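Local coordinates for protein myosin-I heavy chain (Dictyostelium discoideum, PDB 5EJR) that moves along actin as an ATP-driven motor and takes part in the early steps of phagocytosis and in adhesion, this chain being its C-terminal MyTH4-FERM tail domain, at residues Tyr185-Ser199 with Asp272-Ser284. Numbering follows the deposited sequence. Where two conformers were deposited one is given.
Sequences YQQRKMGPSATEIQS and DMIYDVLARWEQS
Arg-188 is wedged between two acids, Asp-276 of helix 274-283 and Glu-196 of its own segment, in a buried salt-bridge network. Its NE gives a nearly straight bond to Asp-276 OD1 (2.9 Å, 168°), while NH1 and NH2 grip the two oxygens of Glu-196 end-on. The same OD1 takes Met-190 N (2.8 Å) from the opposite face of the carboxylate, and OD2 receives Lys-189 N, so Asp-276 pins three consecutive residues of the loop ahead of helix 194-205. Two successive kinks in the arginine chain (chi2 -82°) bring one guanidinium face against Tyr-275 CB, which sits near its rim. Glu-196, with CG anti to the backbone N and the chain extended beyond it, lays that CG over the centre of the Tyr-275 ring, a CH-pi contact 3.6 Å from the centroid. Were Arg-188 replaced by alanine, the buried carboxylates of Asp-276 and Glu-196 would probably lose their shared counter-charge. Nearby, Met-190 CB packs on Ala-279 CB (3.7 Å). The solvent side is looser: Met-190 CE reaches out to the exposed Arg-280 and Gln-283, and Thr-195 CG2 stands 4.2 Å from Leu-278 CD1. Even so, Glu-282 OE2 accepts from Ala-194 N, while OE1 is hydrogen-bonded to Gln-91 and Ser-87. The contact joins MyTH4 and FERM parts: helix 274-283 of the ubiquitin-like lobe, backed by strand 290-296, meets the start of helix 194-205, which leans on MyTH4 helices 86-99 and 121-137.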
# COMPACT_ATOMS: atom_id res chain seq x y z
N TYR A 185 -7.99 2.50 -13.36
CA TYR A 185 -8.12 2.12 -11.94
C TYR A 185 -7.32 0.86 -11.58
O TYR A 185 -7.18 0.55 -10.40
CB TYR A 185 -9.61 2.01 -11.54
CG TYR A 185 -10.23 0.63 -11.65
CD1 TYR A 185 -10.56 0.09 -12.89
CD2 TYR A 185 -10.54 -0.11 -10.51
CE1 TYR A 185 -11.15 -1.17 -12.99
CE2 TYR A 185 -11.13 -1.37 -10.60
CZ TYR A 185 -11.44 -1.89 -11.85
OH TYR A 185 -12.03 -3.13 -11.93
N GLN A 186 -6.83 0.12 -12.60
CA GLN A 186 -6.05 -1.10 -12.43
C GLN A 186 -4.58 -0.94 -12.80
O GLN A 186 -3.79 -1.84 -12.54
CB GLN A 186 -6.69 -2.30 -13.15
CG GLN A 186 -7.79 -2.95 -12.32
CD GLN A 186 -8.45 -4.14 -12.98
OE1 GLN A 186 -8.65 -4.19 -14.20
NE2 GLN A 186 -8.87 -5.09 -12.16
N GLN A 187 -4.18 0.22 -13.36
CA GLN A 187 -2.80 0.46 -13.74
C GLN A 187 -1.88 0.58 -12.54
O GLN A 187 -2.03 1.52 -11.75
CB GLN A 187 -2.68 1.66 -14.70
CG GLN A 187 -3.26 1.37 -16.09
CD GLN A 187 -3.31 2.56 -17.02
OE1 GLN A 187 -2.98 3.70 -16.66
NE2 GLN A 187 -3.74 2.32 -18.25
N ARG A 188 -0.97 -0.41 -12.35
CA ARG A 188 -0.00 -0.49 -11.25
C ARG A 188 0.98 0.68 -11.29
O ARG A 188 1.33 1.13 -12.38
CB ARG A 188 0.77 -1.83 -11.29
CG ARG A 188 -0.04 -3.06 -10.83
CD ARG A 188 -0.10 -3.24 -9.31
NE ARG A 188 1.23 -3.31 -8.71
CZ ARG A 188 1.94 -4.42 -8.57
NH1 ARG A 188 1.43 -5.60 -8.94
NH2 ARG A 188 3.15 -4.38 -8.04
N LYS A 189 1.41 1.18 -10.11
CA LYS A 189 2.29 2.35 -9.99
C LYS A 189 3.71 1.99 -9.60
O LYS A 189 4.59 2.84 -9.65
CB LYS A 189 1.72 3.35 -8.95
CG LYS A 189 0.27 3.78 -9.15
CD LYS A 189 0.11 4.86 -10.21
CE LYS A 189 -1.33 5.25 -10.44
NZ LYS A 189 -2.05 4.28 -11.29
N MET A 190 3.90 0.77 -9.09
CA MET A 190 5.21 0.32 -8.63
C MET A 190 5.56 -1.01 -9.27
O MET A 190 4.67 -1.75 -9.72
CB MET A 190 5.22 0.12 -7.10
CG MET A 190 4.97 1.38 -6.29
SD MET A 190 6.35 2.55 -6.33
CE MET A 190 7.42 1.85 -5.10
N GLY A 191 6.86 -1.30 -9.24
CA GLY A 191 7.42 -2.58 -9.65
C GLY A 191 7.18 -3.56 -8.50
O GLY A 191 6.62 -3.16 -7.47
N PRO A 192 7.60 -4.83 -8.61
CA PRO A 192 7.28 -5.78 -7.53
C PRO A 192 8.20 -5.77 -6.32
O PRO A 192 9.40 -5.58 -6.45
CB PRO A 192 7.31 -7.13 -8.24
CG PRO A 192 8.36 -6.94 -9.30
CD PRO A 192 8.26 -5.51 -9.75
N SER A 193 7.62 -6.04 -5.13
CA SER A 193 8.33 -6.18 -3.87
C SER A 193 8.93 -7.59 -3.86
O SER A 193 8.50 -8.41 -4.66
CB SER A 193 7.37 -6.05 -2.69
OG SER A 193 6.32 -7.01 -2.77
N ALA A 194 9.84 -7.89 -2.93
CA ALA A 194 10.41 -9.24 -2.79
C ALA A 194 9.30 -10.24 -2.44
O ALA A 194 9.37 -11.40 -2.86
CB ALA A 194 11.49 -9.25 -1.72
N THR A 195 8.22 -9.75 -1.76
CA THR A 195 7.01 -10.53 -1.42
C THR A 195 6.26 -10.93 -2.69
O THR A 195 5.91 -12.10 -2.85
CB THR A 195 6.12 -9.72 -0.45
OG1 THR A 195 6.83 -9.56 0.77
CG2 THR A 195 4.76 -10.39 -0.17
N GLU A 196 5.96 -9.94 -3.57
CA GLU A 196 5.25 -10.18 -4.83
C GLU A 196 6.05 -11.11 -5.72
O GLU A 196 5.47 -11.88 -6.48
CB GLU A 196 5.02 -8.87 -5.59
CG GLU A 196 4.06 -9.05 -6.76
CD GLU A 196 3.68 -7.79 -7.50
OE1 GLU A 196 4.05 -6.69 -7.02
OE2 GLU A 196 3.01 -7.89 -8.55
N ILE A 197 7.39 -11.01 -5.66
CA ILE A 197 8.29 -11.82 -6.47
C ILE A 197 8.17 -13.29 -6.06
O ILE A 197 7.87 -14.12 -6.91
CB ILE A 197 9.75 -11.25 -6.45
CG1 ILE A 197 9.82 -9.96 -7.31
CG2 ILE A 197 10.76 -12.29 -6.97
CD1 ILE A 197 11.02 -8.98 -6.98
N GLN A 198 8.33 -13.57 -4.76
CA GLN A 198 8.23 -14.91 -4.19
C GLN A 198 6.86 -15.54 -4.41
O GLN A 198 6.77 -16.70 -4.82
CB GLN A 198 8.63 -14.92 -2.72
CG GLN A 198 8.88 -16.33 -2.14
CD GLN A 198 9.78 -17.16 -3.03
OE1 GLN A 198 10.99 -16.92 -3.15
NE2 GLN A 198 9.20 -18.14 -3.70
N SER A 199 5.79 -14.76 -4.19
CA SER A 199 4.43 -15.24 -4.40
C SER A 199 4.22 -15.68 -5.84
O SER A 199 3.75 -16.79 -6.07
CB SER A 199 3.41 -14.21 -3.93
OG SER A 199 3.47 -14.15 -2.51
N ASP A 272 -5.58 2.27 -3.22
CA ASP A 272 -4.24 1.85 -3.56
C ASP A 272 -4.24 0.34 -3.89
O ASP A 272 -5.09 -0.41 -3.38
CB ASP A 272 -3.28 2.07 -2.37
CG ASP A 272 -2.79 3.47 -2.08
OD1 ASP A 272 -3.21 4.42 -2.79
OD2 ASP A 272 -1.98 3.63 -1.13
N MET A 273 -3.24 -0.08 -4.68
CA MET A 273 -2.98 -1.48 -5.03
C MET A 273 -2.16 -1.99 -3.89
O MET A 273 -1.15 -1.36 -3.54
CB MET A 273 -2.13 -1.58 -6.31
CG MET A 273 -2.82 -1.07 -7.53
SD MET A 273 -4.52 -1.66 -7.58
CE MET A 273 -4.66 -1.97 -9.27
N ILE A 274 -2.56 -3.11 -3.28
CA ILE A 274 -1.80 -3.68 -2.14
C ILE A 274 -0.33 -3.94 -2.49
O ILE A 274 0.55 -3.61 -1.69
CB ILE A 274 -2.48 -4.92 -1.47
CG1 ILE A 274 -1.60 -5.49 -0.33
CG2 ILE A 274 -2.86 -5.99 -2.50
CD1 ILE A 274 -2.33 -6.33 0.68
N TYR A 275 -0.06 -4.43 -3.71
CA TYR A 275 1.32 -4.69 -4.14
C TYR A 275 2.13 -3.41 -4.32
O TYR A 275 3.33 -3.42 -4.02
CB TYR A 275 1.36 -5.60 -5.37
CG TYR A 275 1.23 -7.08 -5.04
CD1 TYR A 275 2.02 -7.66 -4.05
CD2 TYR A 275 0.36 -7.90 -5.75
CE1 TYR A 275 1.92 -9.02 -3.75
CE2 TYR A 275 0.26 -9.26 -5.46
CZ TYR A 275 1.04 -9.82 -4.47
OH TYR A 275 0.94 -11.15 -4.17
N ASP A 276 1.48 -2.28 -4.71
CA ASP A 276 2.18 -0.98 -4.81
C ASP A 276 2.60 -0.51 -3.42
O ASP A 276 3.68 0.05 -3.26
CB ASP A 276 1.32 0.08 -5.52
CG ASP A 276 1.20 -0.09 -7.02
OD1 ASP A 276 2.05 -0.80 -7.61
OD2 ASP A 276 0.28 0.53 -7.62
N VAL A 277 1.76 -0.78 -2.39
CA VAL A 277 2.04 -0.45 -1.00
C VAL A 277 3.22 -1.28 -0.51
O VAL A 277 4.11 -0.74 0.15
CB VAL A 277 0.80 -0.62 -0.05
CG1 VAL A 277 1.15 -0.25 1.38
CG2 VAL A 277 -0.42 0.16 -0.53
N LEU A 278 3.24 -2.59 -0.81
CA LEU A 278 4.34 -3.45 -0.36
C LEU A 278 5.69 -3.03 -0.92
O LEU A 278 6.69 -3.10 -0.20
CB LEU A 278 4.07 -4.95 -0.61
CG LEU A 278 2.94 -5.55 0.23
CD1 LEU A 278 2.48 -6.89 -0.37
CD2 LEU A 278 3.38 -5.73 1.69
N ALA A 279 5.70 -2.54 -2.18
CA ALA A 279 6.91 -2.04 -2.84
C ALA A 279 7.37 -0.75 -2.14
O ALA A 279 8.54 -0.66 -1.74
CB ALA A 279 6.62 -1.79 -4.31
N ARG A 280 6.42 0.18 -1.87
CA ARG A 280 6.68 1.42 -1.13
C ARG A 280 7.29 1.18 0.24
O ARG A 280 8.14 1.96 0.65
CB ARG A 280 5.41 2.27 -1.03
CG ARG A 280 5.19 3.10 -2.29
CD ARG A 280 3.75 3.56 -2.45
NE ARG A 280 3.52 4.05 -3.81
CZ ARG A 280 2.33 4.11 -4.40
NH1 ARG A 280 1.24 3.70 -3.77
NH2 ARG A 280 2.23 4.58 -5.64
N TRP A 281 6.91 0.09 0.93
CA TRP A 281 7.45 -0.27 2.24
C TRP A 281 8.92 -0.68 2.12
O TRP A 281 9.70 -0.41 3.03
CB TRP A 281 6.66 -1.40 2.86
CG TRP A 281 5.30 -1.05 3.41
CD1 TRP A 281 4.70 0.17 3.43
CD2 TRP A 281 4.38 -1.96 4.02
NE1 TRP A 281 3.47 0.08 4.05
CE2 TRP A 281 3.24 -1.22 4.40
CE3 TRP A 281 4.43 -3.33 4.33
CZ2 TRP A 281 2.16 -1.80 5.07
CZ3 TRP A 281 3.35 -3.91 4.98
CH2 TRP A 281 2.23 -3.14 5.34
N GLU A 282 9.28 -1.34 0.99
CA GLU A 282 10.66 -1.75 0.71
C GLU A 282 11.54 -0.53 0.47
O GLU A 282 12.71 -0.54 0.84
CB GLU A 282 10.71 -2.64 -0.53
CG GLU A 282 10.14 -4.03 -0.33
CD GLU A 282 10.74 -5.04 -1.28
OE1 GLU A 282 10.92 -4.71 -2.48
OE2 GLU A 282 11.07 -6.15 -0.82
N GLN A 283 10.97 0.50 -0.17
CA GLN A 283 11.60 1.77 -0.53
C GLN A 283 11.77 2.71 0.67
O GLN A 283 12.56 3.66 0.59
CB GLN A 283 10.80 2.48 -1.64
CG GLN A 283 10.65 1.68 -2.93
CD GLN A 283 11.25 2.38 -4.11
OE1 GLN A 283 10.69 3.35 -4.63
NE2 GLN A 283 12.43 1.93 -4.54
N SER A 284 11.02 2.47 1.76
CA SER A 284 11.05 3.28 2.98
C SER A 284 12.38 3.16 3.71
O SER A 284 12.90 2.05 3.89
CB SER A 284 9.91 2.88 3.92
OG SER A 284 9.99 3.56 5.17
O HOH W 1 4.67 -5.74 -4.52
O HOH W 2 8.42 -7.30 0.29
O HOH W 3 2.03 -11.94 -1.79